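Local coordinates for VP5 (Halorubrum pleomorphic virus 2, PDB 6QGI), which probably mediates fusion of the viral envelope with the membrane of its haloarchaeal host cell, at residues Y105-T108 / V109-N112; V132-P135 / D136-K139; G282-Q285 / A286-D289; L320-A323 / S324-P327; E466-T469 / D470-I474. One frame throughout, in Å; residues are numbered along the deposited sequence.

Contact 1: Y105-T108 / V109-N112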
loop_
_atom_site.group_PDB
_atom_site.type_symbol
_atom_site.label_atom_id
_atom_site.label_comp_id
_atom_site.label_asym_id
_atom_site.label_seq_id
_atom_site.Cartn_x
_atom_site.Cartn_y
_atom_site.Cartn_z
ATOM N N TYR A 105 17.720 -2.840 11.881
ATOM C CA TYR A 105 16.869 -2.716 10.708
ATOM C C TYR A 105 15.439 -3.211 11.009
ATOM O O TYR A 105 14.479 -2.529 10.635
ATOM C CB TYR A 105 17.486 -3.455 9.501
ATOM C CG TYR A 105 16.513 -3.734 8.374
ATOM C CD1 TYR A 105 15.862 -2.694 7.714
ATOM C CD2 TYR A 105 16.240 -5.034 7.971
ATOM C CE1 TYR A 105 14.954 -2.948 6.691
ATOM C CE2 TYR A 105 15.343 -5.298 6.940
ATOM C CZ TYR A 105 14.696 -4.253 6.308
ATOM O OH TYR A 105 13.824 -4.527 5.286
ATOM N N LEU A 106 15.297 -4.366 11.687
ATOM C CA LEU A 106 13.978 -4.921 12.007
ATOM C C LEU A 106 13.258 -4.096 13.079
ATOM O O LEU A 106 12.031 -4.114 13.089
ATOM C CB LEU A 106 14.025 -6.420 12.368
ATOM C CG LEU A 106 14.431 -7.313 11.173
ATOM C CD1 LEU A 106 14.720 -8.683 11.576
ATOM C CD2 LEU A 106 13.371 -7.366 10.120
ATOM N N THR A 107 13.989 -3.304 13.901
ATOM C CA THR A 107 13.375 -2.395 14.882
ATOM C C THR A 107 12.685 -1.270 14.107
ATOM O O THR A 107 11.556 -0.929 14.436
ATOM C CB THR A 107 14.413 -1.892 15.908
ATOM O OG1 THR A 107 14.719 -2.982 16.764
ATOM C CG2 THR A 107 13.912 -0.733 16.768
ATOM N N THR A 108 13.340 -0.751 13.046
ATOM C CA THR A 108 12.820 0.313 12.184
ATOM C C THR A 108 11.580 -0.186 11.431
ATOM O O THR A 108 10.667 0.600 11.210
ATOM C CB THR A 108 13.917 0.825 11.237
ATOM O OG1 THR A 108 15.057 1.201 12.011
ATOM C CG2 THR A 108 13.476 2.017 10.411
ATOM N N VAL A 109 11.528 -1.485 11.080
ATOM C CA VAL A 109 10.380 -2.080 10.385
ATOM C C VAL A 109 9.243 -2.255 11.399
ATOM O O VAL A 109 8.133 -1.796 11.125
ATOM C CB VAL A 109 10.730 -3.399 9.634
ATOM C CG1 VAL A 109 9.492 -4.044 9.018
ATOM C CG2 VAL A 109 11.786 -3.153 8.564
ATOM N N GLN A 110 9.524 -2.878 12.570
ATOM C CA GLN A 110 8.537 -3.093 13.643
ATOM C C GLN A 110 7.939 -1.778 14.139
ATOM O O GLN A 110 6.726 -1.701 14.325
ATOM C CB GLN A 110 9.159 -3.822 14.837
ATOM C CG GLN A 110 9.498 -5.282 14.606
ATOM C CD GLN A 110 10.411 -5.802 15.688
ATOM O OE1 GLN A 110 11.342 -5.122 16.146
ATOM N NE2 GLN A 110 10.173 -7.028 16.113
ATOM N N SER A 111 8.788 -0.745 14.341
ATOM C CA SER A 111 8.369 0.579 14.806
ATOM C C SER A 111 7.419 1.228 13.827
ATOM O O SER A 111 6.397 1.742 14.256
ATOM C CB SER A 111 9.568 1.492 15.046
ATOM O OG SER A 111 10.432 0.921 16.013
ATOM N N ASN A 112 7.734 1.189 12.520
ATOM C CA ASN A 112 6.886 1.780 11.481
ATOM C C ASN A 112 5.521 1.116 11.443
ATOM O O ASN A 112 4.514 1.814 11.352
ATOM C CB ASN A 112 7.551 1.687 10.115
ATOM C CG ASN A 112 8.702 2.634 9.924
ATOM O OD1 ASN A 112 8.753 3.739 10.478
ATOM N ND2 ASN A 112 9.666 2.212 9.134
#

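Contact 2: V132-P135 / D136-K139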
loop_
_atom_site.group_PDB
_atom_site.type_symbol
_atom_site.label_atom_id
_atom_site.label_comp_id
_atom_site.label_asym_id
_atom_site.label_seq_id
_atom_site.Cartn_x
_atom_site.Cartn_y
_atom_site.Cartn_z
ATOM N N VAL A 132 -18.936 10.750 21.938
ATOM C CA VAL A 132 -19.498 10.843 23.296
ATOM C C VAL A 132 -19.873 12.307 23.620
ATOM O O VAL A 132 -20.999 12.554 24.063
ATOM C CB VAL A 132 -18.545 10.231 24.366
ATOM C CG1 VAL A 132 -18.943 10.633 25.787
ATOM C CG2 VAL A 132 -18.492 8.713 24.246
ATOM N N ASN A 133 -18.955 13.266 23.351
ATOM C CA ASN A 133 -19.156 14.696 23.613
ATOM C C ASN A 133 -20.294 15.302 22.789
ATOM O O ASN A 133 -20.917 16.258 23.265
ATOM C CB ASN A 133 -17.875 15.493 23.394
ATOM C CG ASN A 133 -16.885 15.351 24.521
ATOM O OD1 ASN A 133 -17.209 15.539 25.701
ATOM N ND2 ASN A 133 -15.650 15.020 24.184
ATOM N N HIS A 134 -20.579 14.752 21.575
ATOM C CA HIS A 134 -21.692 15.235 20.744
ATOM C C HIS A 134 -23.014 15.006 21.484
ATOM O O HIS A 134 -23.274 13.895 21.966
ATOM C CB HIS A 134 -21.729 14.590 19.350
ATOM C CG HIS A 134 -22.547 15.364 18.361
ATOM N ND1 HIS A 134 -23.930 15.348 18.396
ATOM C CD2 HIS A 134 -22.147 16.161 17.343
ATOM C CE1 HIS A 134 -24.325 16.139 17.413
ATOM N NE2 HIS A 134 -23.288 16.648 16.749
ATOM N N PRO A 135 -23.832 16.072 21.613
ATOM C CA PRO A 135 -25.077 15.961 22.387
ATOM C C PRO A 135 -26.168 15.079 21.772
ATOM O O PRO A 135 -27.005 14.554 22.513
ATOM C CB PRO A 135 -25.562 17.412 22.456
ATOM C CG PRO A 135 -24.961 18.081 21.276
ATOM C CD PRO A 135 -23.621 17.453 21.128
ATOM N N ASP A 136 -26.182 14.933 20.438
ATOM C CA ASP A 136 -27.237 14.200 19.748
ATOM C C ASP A 136 -26.835 12.794 19.322
ATOM O O ASP A 136 -27.689 12.049 18.837
ATOM C CB ASP A 136 -27.702 14.992 18.509
ATOM C CG ASP A 136 -27.980 16.470 18.745
ATOM O OD1 ASP A 136 -28.520 16.812 19.824
ATOM O OD2 ASP A 136 -27.664 17.282 17.849
ATOM N N ILE A 137 -25.557 12.423 19.488
ATOM C CA ILE A 137 -25.050 11.134 19.016
ATOM C C ILE A 137 -24.260 10.380 20.089
ATOM O O ILE A 137 -23.554 10.983 20.897
ATOM C CB ILE A 137 -24.180 11.408 17.746
ATOM C CG1 ILE A 137 -25.069 11.863 16.581
ATOM C CG2 ILE A 137 -23.291 10.223 17.314
ATOM C CD1 ILE A 137 -24.336 12.432 15.538
ATOM N N GLY A 138 -24.399 9.058 20.045
ATOM C CA GLY A 138 -23.685 8.081 20.857
ATOM C C GLY A 138 -22.902 7.149 19.954
ATOM O O GLY A 138 -23.044 7.213 18.729
ATOM N N LYS A 139 -22.062 6.284 20.540
ATOM C CA LYS A 139 -21.211 5.350 19.792
ATOM C C LYS A 139 -22.012 4.422 18.863
ATOM O O LYS A 139 -21.553 4.141 17.758
ATOM C CB LYS A 139 -20.331 4.526 20.739
ATOM C CG LYS A 139 -19.221 5.344 21.388
ATOM C CD LYS A 139 -18.339 4.500 22.288
ATOM C CE LYS A 139 -17.387 5.364 23.067
ATOM N NZ LYS A 139 -16.672 4.592 24.112
HETATM O O HOH W 1 -23.506 11.659 23.518
#

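Contact 3: G282-Q285 / A286-D289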
loop_
_atom_site.group_PDB
_atom_site.type_symbol
_atom_site.label_atom_id
_atom_site.label_comp_id
_atom_site.label_asym_id
_atom_site.label_seq_id
_atom_site.Cartn_x
_atom_site.Cartn_y
_atom_site.Cartn_z
ATOM N N GLY A 282 12.894 12.616 -8.289
ATOM C CA GLY A 282 13.239 11.794 -9.444
ATOM C C GLY A 282 12.140 10.821 -9.809
ATOM O O GLY A 282 11.009 11.235 -10.082
ATOM N N MET A 283 12.463 9.522 -9.813
ATOM C CA MET A 283 11.484 8.487 -10.134
ATOM C C MET A 283 10.554 8.235 -8.936
ATOM O O MET A 283 10.923 8.518 -7.788
ATOM C CB MET A 283 12.160 7.178 -10.607
ATOM C CG MET A 283 13.045 6.507 -9.566
ATOM S SD MET A 283 13.652 4.888 -10.102
ATOM C CE MET A 283 12.398 3.882 -9.529
ATOM N N SER A 284 9.346 7.712 -9.223
ATOM C CA SER A 284 8.335 7.349 -8.233
ATOM C C SER A 284 8.958 6.380 -7.212
ATOM O O SER A 284 9.618 5.411 -7.597
ATOM C CB SER A 284 7.116 6.751 -8.924
ATOM O OG SER A 284 7.466 5.652 -9.748
ATOM N N GLN A 285 8.814 6.709 -5.916
ATOM C CA GLN A 285 9.444 6.033 -4.783
ATOM C C GLN A 285 8.996 4.589 -4.525
ATOM O O GLN A 285 9.841 3.779 -4.142
ATOM C CB GLN A 285 9.252 6.858 -3.502
ATOM C CG GLN A 285 10.314 6.610 -2.425
ATOM C CD GLN A 285 11.726 6.599 -2.958
ATOM O OE1 GLN A 285 12.197 7.559 -3.574
ATOM N NE2 GLN A 285 12.427 5.496 -2.740
ATOM N N ALA A 286 7.701 4.267 -4.680
ATOM C CA ALA A 286 7.210 2.914 -4.401
ATOM C C ALA A 286 7.907 1.843 -5.267
ATOM O O ALA A 286 8.257 0.790 -4.729
ATOM C CB ALA A 286 5.703 2.843 -4.569
ATOM N N ILE A 287 8.170 2.121 -6.569
ATOM C CA ILE A 287 8.866 1.137 -7.410
ATOM C C ILE A 287 10.361 1.073 -7.001
ATOM O O ILE A 287 10.904 -0.029 -6.925
ATOM C CB ILE A 287 8.648 1.308 -8.945
ATOM C CG1 ILE A 287 9.296 0.155 -9.768
ATOM C CG2 ILE A 287 9.083 2.678 -9.462
ATOM C CD1 ILE A 287 8.826 -1.279 -9.442
ATOM N N ALA A 288 10.977 2.226 -6.646
ATOM C CA ALA A 288 12.358 2.288 -6.153
ATOM C C ALA A 288 12.505 1.414 -4.898
ATOM O O ALA A 288 13.447 0.636 -4.799
ATOM C CB ALA A 288 12.745 3.729 -5.850
ATOM N N ASP A 289 11.512 1.492 -3.994
ATOM C CA ASP A 289 11.425 0.724 -2.758
ATOM C C ASP A 289 11.126 -0.761 -3.043
ATOM O O ASP A 289 11.701 -1.625 -2.379
ATOM C CB ASP A 289 10.359 1.334 -1.823
ATOM C CG ASP A 289 10.696 2.704 -1.241
ATOM O OD1 ASP A 289 11.883 3.114 -1.312
ATOM O OD2 ASP A 289 9.774 3.371 -0.719
#

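Contact 4: L320-A323 / S324-P327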
loop_
_atom_site.group_PDB
_atom_site.type_symbol
_atom_site.label_atom_id
_atom_site.label_comp_id
_atom_site.label_asym_id
_atom_site.label_seq_id
_atom_site.Cartn_x
_atom_site.Cartn_y
_atom_site.Cartn_z
ATOM N N LEU A 320 5.744 -8.512 -9.550
ATOM C CA LEU A 320 5.059 -9.630 -8.916
ATOM C C LEU A 320 5.806 -10.042 -7.677
ATOM O O LEU A 320 7.024 -10.210 -7.748
ATOM C CB LEU A 320 4.960 -10.829 -9.881
ATOM C CG LEU A 320 4.057 -10.736 -11.121
ATOM C CD1 LEU A 320 3.982 -12.070 -11.796
ATOM C CD2 LEU A 320 2.637 -10.389 -10.769
ATOM N N THR A 321 5.092 -10.210 -6.543
ATOM C CA THR A 321 5.705 -10.674 -5.292
ATOM C C THR A 321 6.092 -12.148 -5.479
ATOM O O THR A 321 7.139 -12.590 -5.003
ATOM C CB THR A 321 4.770 -10.479 -4.093
ATOM O OG1 THR A 321 3.621 -11.293 -4.276
ATOM C CG2 THR A 321 4.367 -9.029 -3.876
ATOM N N ASP A 322 5.240 -12.887 -6.209
ATOM C CA ASP A 322 5.423 -14.290 -6.542
ATOM C C ASP A 322 5.343 -14.456 -8.063
ATOM O O ASP A 322 4.243 -14.481 -8.627
ATOM C CB ASP A 322 4.360 -15.140 -5.821
ATOM C CG ASP A 322 4.630 -16.628 -5.784
ATOM O OD1 ASP A 322 5.552 -17.086 -6.497
ATOM O OD2 ASP A 322 3.928 -17.336 -5.036
ATOM N N ALA A 323 6.512 -14.568 -8.727
ATOM C CA ALA A 323 6.610 -14.709 -10.184
ATOM C C ALA A 323 5.957 -16.010 -10.694
ATOM O O ALA A 323 5.873 -16.214 -11.906
ATOM C CB ALA A 323 8.061 -14.637 -10.616
ATOM N N SER A 324 5.479 -16.873 -9.756
ATOM C CA SER A 324 4.765 -18.138 -9.998
ATOM C C SER A 324 3.407 -17.857 -10.626
ATOM O O SER A 324 2.886 -18.676 -11.381
ATOM C CB SER A 324 4.597 -18.906 -8.694
ATOM O OG SER A 324 3.943 -20.147 -8.881
ATOM N N ASP A 325 2.843 -16.680 -10.322
ATOM C CA ASP A 325 1.602 -16.172 -10.908
ATOM C C ASP A 325 1.869 -15.882 -12.378
ATOM O O ASP A 325 1.014 -16.137 -13.231
ATOM C CB ASP A 325 1.137 -14.912 -10.161
ATOM C CG ASP A 325 0.959 -15.073 -8.660
ATOM O OD1 ASP A 325 0.986 -16.219 -8.178
ATOM O OD2 ASP A 325 0.792 -14.051 -7.970
ATOM N N GLY A 326 3.082 -15.407 -12.651
ATOM C CA GLY A 326 3.558 -15.133 -13.994
ATOM C C GLY A 326 4.028 -16.384 -14.713
ATOM O O GLY A 326 4.021 -17.480 -14.145
ATOM N N PRO A 327 4.452 -16.254 -15.983
ATOM C CA PRO A 327 4.536 -15.009 -16.756
ATOM C C PRO A 327 3.195 -14.571 -17.335
ATOM O O PRO A 327 2.488 -15.364 -17.952
ATOM C CB PRO A 327 5.538 -15.356 -17.863
ATOM C CG PRO A 327 5.358 -16.823 -18.088
ATOM C CD PRO A 327 4.954 -17.408 -16.754
HETATM O O HOH W 2 2.735 -12.105 -7.214
#

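Contact 5: E466-T469 / D470-I474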
loop_
_atom_site.group_PDB
_atom_site.type_symbol
_atom_site.label_atom_id
_atom_site.label_comp_id
_atom_site.label_asym_id
_atom_site.label_seq_id
_atom_site.Cartn_x
_atom_site.Cartn_y
_atom_site.Cartn_z
ATOM N N GLU A 466 19.304 -12.899 -6.675
ATOM C CA GLU A 466 19.248 -14.154 -5.927
ATOM C C GLU A 466 18.926 -13.854 -4.456
ATOM O O GLU A 466 19.568 -12.993 -3.859
ATOM C CB GLU A 466 20.566 -14.915 -6.062
ATOM C CG GLU A 466 20.521 -16.316 -5.481
ATOM C CD GLU A 466 21.772 -17.137 -5.718
ATOM O OE1 GLU A 466 22.172 -17.299 -6.894
ATOM O OE2 GLU A 466 22.346 -17.634 -4.722
ATOM N N PRO A 467 17.886 -14.465 -3.866
ATOM C CA PRO A 467 17.558 -14.147 -2.471
ATOM C C PRO A 467 18.604 -14.729 -1.536
ATOM O O PRO A 467 19.249 -15.703 -1.896
ATOM C CB PRO A 467 16.182 -14.797 -2.277
ATOM C CG PRO A 467 15.719 -15.164 -3.660
ATOM C CD PRO A 467 16.962 -15.480 -4.390
ATOM N N HIS A 468 18.792 -14.115 -0.368
ATOM C CA HIS A 468 19.765 -14.556 0.621
ATOM C C HIS A 468 19.301 -15.785 1.378
ATOM O O HIS A 468 18.107 -15.984 1.613
ATOM C CB HIS A 468 20.057 -13.441 1.617
ATOM C CG HIS A 468 20.919 -12.347 1.088
ATOM N ND1 HIS A 468 22.289 -12.386 1.217
ATOM C CD2 HIS A 468 20.568 -11.172 0.525
ATOM C CE1 HIS A 468 22.732 -11.253 0.699
ATOM N NE2 HIS A 468 21.733 -10.497 0.255
ATOM N N THR A 469 20.278 -16.593 1.779
ATOM C CA THR A 469 20.178 -17.835 2.539
ATOM C C THR A 469 21.365 -17.846 3.490
ATOM O O THR A 469 22.224 -16.966 3.407
ATOM C CB THR A 469 20.180 -19.075 1.591
ATOM O OG1 THR A 469 21.493 -19.307 1.078
ATOM C CG2 THR A 469 19.156 -18.993 0.462
ATOM N N ASP A 470 21.438 -18.837 4.380
ATOM C CA ASP A 470 22.567 -18.947 5.298
ATOM C C ASP A 470 23.849 -19.425 4.591
ATOM O O ASP A 470 24.919 -19.308 5.170
ATOM C CB ASP A 470 22.231 -19.871 6.489
ATOM C CG ASP A 470 21.394 -21.110 6.194
ATOM O OD1 ASP A 470 21.373 -21.553 5.024
ATOM O OD2 ASP A 470 20.781 -21.650 7.145
ATOM N N SER A 471 23.765 -19.997 3.387
ATOM C CA SER A 471 24.977 -20.470 2.702
ATOM C C SER A 471 25.377 -19.621 1.472
ATOM O O SER A 471 26.448 -19.864 0.913
ATOM C CB SER A 471 24.819 -21.931 2.294
ATOM O OG SER A 471 23.716 -22.109 1.421
ATOM N N ASN A 472 24.561 -18.628 1.060
ATOM C CA ASN A 472 24.897 -17.847 -0.136
ATOM C C ASN A 472 25.583 -16.491 0.178
ATOM O O ASN A 472 25.756 -16.136 1.346
ATOM C CB ASN A 472 23.663 -17.634 -1.023
ATOM C CG ASN A 472 22.527 -16.894 -0.407
ATOM O OD1 ASN A 472 22.653 -16.275 0.637
ATOM N ND2 ASN A 472 21.403 -16.973 -1.057
ATOM N N TYR A 473 25.983 -15.754 -0.899
ATOM C CA TYR A 473 26.688 -14.455 -0.902
ATOM C C TYR A 473 27.993 -14.573 -0.108
ATOM O O TYR A 473 28.281 -13.796 0.808
ATOM C CB TYR A 473 25.773 -13.322 -0.414
ATOM C CG TYR A 473 24.723 -12.959 -1.438
ATOM C CD1 TYR A 473 24.980 -12.007 -2.419
ATOM C CD2 TYR A 473 23.488 -13.602 -1.462
ATOM C CE1 TYR A 473 24.033 -11.697 -3.390
ATOM C CE2 TYR A 473 22.511 -13.260 -2.396
ATOM C CZ TYR A 473 22.795 -12.313 -3.366
ATOM O OH TYR A 473 21.879 -11.983 -4.323
ATOM N N ILE A 474 28.783 -15.585 -0.496
ATOM C CA ILE A 474 30.070 -15.943 0.089
ATOM C C ILE A 474 31.186 -15.700 -0.942
ATOM O O ILE A 474 32.354 -15.976 -0.660
ATOM C CB ILE A 474 30.043 -17.409 0.612
ATOM C CG1 ILE A 474 29.793 -18.434 -0.534
ATOM C CG2 ILE A 474 29.005 -17.559 1.736
ATOM C CD1 ILE A 474 30.199 -19.900 -0.227
#

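Contact 1: Y105-T108 / V109-N112
The carbonyl oxygen of T107 is gripped twice by S111, whose backbone N and hydroxyl both lie within hydrogen-bonding distance. S111 N comes to T107 O at 2.8 Å and S111 OG to the same atom at 2.7 Å, from opposite faces of the carbonyl plane, the hydroxyl standing 42° out of it. The hydroxyl lies beside its own backbone N (chi1 -59°), a position from which it reaches T107 O one turn back. The other carbonyls of this turn hold one backbone N-H each: Q110 N meets L106 O at 2.8 Å, V109 N meets Y105 O at 3.2 Å, and N112 N meets T108 O at 3.3 Å. The polar ends of several side chains turn outward to other parts of the chain: N112 OD1 accepts from F23 N and its ND2 donates to W18 O, while Q110 OE1 accepts from A172 N. Beyond the polar shell, V109 CG2 rests over one face of the Y105 ring, 4.1 Å from its centroid, a CH-pi contact spaced i to i+4. Y105 OH continues past it to A19 O. This turn of helix 91-133 is largely buried: Y105 and L106 pack on helix 66-86, L106, V109 and Q110 on helix 225-253, and T107, Q110 and S111 against the loop at L171, so that the turn is a piece of a helical bundle.

Contact 2: V132-P135 / D136-K139
As helix 91-133 ends, the backbone leaves the helical conformation at H134 and the chain folds back, bringing I137 CA within 5.6 Å of H134 CA. The imidazole of H134 lies alongside the D136-I137 arm. Its ND1 accepts the backbone N-H of D136 at 3.1 Å, with an N-H...N angle of 155°, the donor lying 17° out of the ring plane. The ring reaches that N-H because CG stands anti to the backbone nitrogen, beside the carbonyl carbon (chi1 -161°). NE2 is bonded to L35 O, so the two ring nitrogens are consistent with a neutral imidazole carrying its proton on NE2. I137 covers one face of the ring with its CD1 methyl, a CH-pi contact 4.2 Å from the centroid and displaced toward the rim. D136, by contrast, turns its carboxylate steeply to the imidazole and brings OD2 to 3.6 Å from H134 CE1. Between the arms, a water lies 2.7 Å from V132 O and equally far from I137 O and can donate to either, though its protons are probably shared with other acceptors. At the helix end V132 CG2 touches the extended chain of K139 at CE, 3.7 Å away, while the ammonium runs on to D155 and L156 O. A proline directly after the first non-helical residue, as P135 is here, is a familiar way for a helix to stop, and the bond from H134 to a backbone N-H two residues on resembles an Asx turn with imidazole in place of the carboxylate.

Contact 3: G282-Q285 / A286-D289
The first turn of helix 285-292 is where Q285 and D289 face one another, one full turn apart. Q285 NE2 donates to D289 OD1 at 2.8 Å with an N-H...O angle of 160°. The acceptor lies almost in the amide plane, whereas the amide nitrogen stands 50° out of the carboxylate plane, so the two flat groups are well turned against each other. A bend at chi2 (46°) folds the glutamine back over the turn. In the backbone, D289 N meets Q285 O, also at 2.8 Å, and the two residues are thus tied both through side chains and through backbone. The carboxylate has a further partner in R21, whose NH2 forms a salt bridge with OD2, which probably favours its ionised form. S284 holds the N-cap position, yet its hydroxyl makes no capping bond and instead meets Q497 NE2. An apolar contact also spans the start of the helix: M283, the residue before the N-cap, and A288 stand in the positions of a hydrophobic staple. M283 CE comes to 3.7 Å from A288 CB and to 3.5 Å from I287 CG2, the chain of the methionine crossing that of I287 at about a right angle. Y493 of helix 476-496 packs on both M283 and I287. A286 and I287 also touch T436 of strand 434-439, and S284 OG lies 3.4 Å from I287 CG2.

Contact 4: L320-A323 / S324-P327
D325 OD2 has two partners: a water at 2.9 Å that probably donates to it, and the backbone N of G341. The same water accepts from D322 N at 2.8 Å and so joins the two ends of a type I beta turn running from D322 to D325. The turn is closed directly by D325 N, which reaches D322 O at 3.1 Å with a nearly straight N-H...O angle of 164°, although the nitrogen stands above the carbonyl plane. D322 also uses its side chain. With CG anti to the backbone N (chi1 -165°), OD1 accepts S324 N at 3.3 Å from above the carboxylate plane, an Asx turn nested in the beta turn. L320, at the end of strand 312-320, lays CD1 against the backbone of G326, 3.6 Å from its N; a cis peptide bond then leads into P327. The carboxylates of D322 and D325 come within 4.4 Å of each other (OD2 to OD1). Since D325 OD1 is bonded to S340 N, and D322 OD1 takes S324 N, each charge meets at least one peptide N-H, which probably offsets the mutual repulsion and allows both aspartates to remain ionised in this surface loop.

Contact 5: E466-T469 / D470-I474
N472 and T469 exchange reciprocal side-chain to backbone bonds in a loop that includes an ST turn at T469. T469 N donates to N472 OD1 at 2.7 Å. In return T469 OG1 accepts weakly from N472 N at 3.1 Å and from S471 N at 3.3 Å, the latter, also weak, being the bond of the ST turn. The threonine hydroxyl is placed for both by sitting between its backbone N and carbonyl carbon (chi1 74°). N472 ND2 adds a weak bond, bent to 122°, to P467 O at 2.6 Å. One residue further on, Y473 lays its ring over H468 as an offset stack, centroids 4.0 Å apart and planes at 29°. The far end of the tyrosine reaches back to E466, its OH donating to E466 O at 2.6 Å. Second-shell groups fix these pieces: K78 NZ bonds H468 ND1, T469 O and N472 O, drawing both arms of the loop together, and W249 NE1 also donates to N472 O. W479, in helix 476-496, meets Y473 edge-to-face and H468 at an oblique angle, while its indole NE1 is hydrogen-bonded to Y473 O.

Overall arrangement
Contact 1 is buried and contacts 2 and 4 lie at the surface, with contacts 3 and 5 between. Contacts 1 and 2 share helix 91-133 but stand about 38 Å apart centre to centre: one is a mid-helix turn governed by regular backbone bonds, the other the C-terminal exit of the helix, where a histidine and a water do that work. Contact 3 begins a helix with side-chain bonds and an apolar staple. Contact 4, about 20 Å away centre to centre, and contact 5 are loops held by aspartate, threonine and asparagine side chains. Contacts 3 and 5 both lean on helix 476-496, contacts 1 and 5 on helices 66-86 and 225-253. R21 joins contacts 1 and 3, weakly through its carbonyl to N112 and by a salt bridge to D289.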